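Local coordinates for protein lipoxygenase (Cyanothece sp., PDB 5EK8) that probably inserts molecular oxygen into polyunsaturated fatty acids as a 9R-lipoxygenase, using a non-heme iron, at residues Thr464-Ala469 with Asp636-Leu641. Sequence-based numbering, arbitrary orientation.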
# COMPACT_ATOMS: atom_id res chain seq x y z
N THR A 464 11.92 15.93 6.13
CA THR A 464 12.49 17.11 5.50
C THR A 464 14.00 17.16 5.70
O THR A 464 14.76 17.29 4.73
CB THR A 464 11.86 18.38 6.05
OG1 THR A 464 10.44 18.34 5.85
CG2 THR A 464 12.44 19.60 5.34
N GLU A 465 14.43 17.04 6.96
CA GLU A 465 15.86 16.99 7.29
C GLU A 465 16.56 15.90 6.49
O GLU A 465 17.59 16.13 5.85
CB GLU A 465 16.06 16.73 8.78
CG GLU A 465 15.61 17.85 9.70
CD GLU A 465 15.87 17.52 11.17
OE1 GLU A 465 16.99 17.06 11.49
OE2 GLU A 465 14.95 17.71 12.00
N TYR A 466 15.98 14.70 6.52
CA TYR A 466 16.53 13.55 5.83
C TYR A 466 16.72 13.81 4.34
O TYR A 466 17.83 13.64 3.82
CB TYR A 466 15.63 12.33 6.03
CG TYR A 466 15.96 11.16 5.13
CD1 TYR A 466 17.24 10.60 5.11
CD2 TYR A 466 14.99 10.60 4.31
CE1 TYR A 466 17.54 9.53 4.29
CE2 TYR A 466 15.27 9.53 3.49
CZ TYR A 466 16.55 8.99 3.48
OH TYR A 466 16.82 7.92 2.66
N VAL A 467 15.65 14.22 3.67
CA VAL A 467 15.67 14.46 2.23
C VAL A 467 16.69 15.53 1.85
O VAL A 467 17.48 15.34 0.93
CB VAL A 467 14.28 14.88 1.71
CG1 VAL A 467 14.36 15.32 0.25
CG2 VAL A 467 13.28 13.76 1.87
N ASP A 468 16.66 16.65 2.57
CA ASP A 468 17.63 17.72 2.34
C ASP A 468 19.06 17.19 2.44
O ASP A 468 19.88 17.41 1.54
CB ASP A 468 17.42 18.86 3.33
CG ASP A 468 16.27 19.77 2.95
OD1 ASP A 468 16.00 19.91 1.75
OD2 ASP A 468 15.64 20.35 3.86
N ALA A 469 19.35 16.49 3.53
CA ALA A 469 20.68 15.94 3.76
C ALA A 469 21.11 15.00 2.63
O ALA A 469 22.19 15.16 2.06
CB ALA A 469 20.72 15.20 5.08
N ASP A 636 18.59 -2.03 4.50
CA ASP A 636 18.50 -1.28 3.26
C ASP A 636 18.00 0.14 3.51
O ASP A 636 17.96 0.96 2.59
CB ASP A 636 17.59 -1.99 2.27
CG ASP A 636 16.17 -2.10 2.78
OD1 ASP A 636 15.28 -2.38 1.96
OD2 ASP A 636 15.95 -1.92 3.99
N VAL A 637 17.60 0.41 4.75
CA VAL A 637 17.17 1.74 5.14
C VAL A 637 18.40 2.62 5.37
O VAL A 637 19.18 2.36 6.29
CB VAL A 637 16.32 1.71 6.42
CG1 VAL A 637 15.94 3.12 6.84
CG2 VAL A 637 15.07 0.87 6.22
N PRO A 638 18.57 3.65 4.53
CA PRO A 638 19.69 4.59 4.62
C PRO A 638 19.87 5.13 6.03
O PRO A 638 18.90 5.57 6.65
CB PRO A 638 19.30 5.70 3.64
CG PRO A 638 18.44 5.01 2.64
CD PRO A 638 17.67 3.98 3.41
N GLU A 639 21.10 5.09 6.53
CA GLU A 639 21.37 5.36 7.94
C GLU A 639 21.01 6.77 8.38
O GLU A 639 20.73 7.00 9.56
CB GLU A 639 22.84 5.08 8.25
CG GLU A 639 23.14 3.60 8.46
CD GLU A 639 22.46 3.04 9.69
OE1 GLU A 639 22.21 3.81 10.65
OE2 GLU A 639 22.16 1.82 9.71
N GLU A 640 21.00 7.71 7.44
CA GLU A 640 20.63 9.09 7.74
C GLU A 640 19.20 9.19 8.27
O GLU A 640 18.93 9.93 9.23
CB GLU A 640 20.78 9.98 6.50
CG GLU A 640 22.22 10.20 6.04
CD GLU A 640 22.76 9.03 5.24
OE1 GLU A 640 22.01 8.07 4.99
OE2 GLU A 640 23.95 9.07 4.86
N LEU A 641 18.30 8.44 7.65
CA LEU A 641 16.89 8.42 8.05
C LEU A 641 16.74 7.78 9.42
O LEU A 641 15.99 8.27 10.27
CB LEU A 641 16.06 7.66 7.02
CG LEU A 641 14.57 7.50 7.31
CD1 LEU A 641 13.87 8.86 7.35
CD2 LEU A 641 13.93 6.58 6.28
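Tyr466 of helix 451-473 comes closest to Leu641, in the first turn of helix 639-647, with their CA atoms 5.6 Å apart. Residues 464-469 run as regular helix, Asp468 N bonding to Thr464 O, whereas Val637 and Pro638 are extended and the chain coils up from Glu639 on, with Pro638 as the N-cap residue. Proline suits this place because its ring holds phi at -50°, fit for the turn into the helix, and offers Tyr466 a rigid apolar surface; its carbonyl O receives a weak bond from Leu641 N.

Tyr466 carries the contact. A chi1 of 168° swings its ring away from its backbone N and across to the first turn of helix 639-647. Leu641 CB sits over one face, 3.6 Å from the ring centroid and only 12° off the normal, a CH-pi contact. The leucine's CD1 extends this cover to the ring's root, 3.7 Å from Tyr466 CD2. Glu640 adds its CB at the ring edge, 3.9 Å from Tyr466 CD1; its aliphatic part thus packs here while its carboxylate makes a salt bridge with Lys473, farther along the tyrosine's helix. At the far end, Tyr466 OH rests against the proline ring, 3.3 Å from Pro638 CG. A flat, long residue therefore fits well: it spans from one helix to the cap of the other. Replacing Tyr466 with an alanine would remove the ring face against Leu641 CB and the hydroxyl beside Pro638, probably opening a gap between the helices.

Met386 of helix 383-391 and Ile563 of helix 549-574 also touch Tyr466, making this a largely apolar junction. An aromatic side chain of one helix packs plainly against another's N-terminal turn, within the mainly helical catalytic domain of a lipoxygenase, away from the iron.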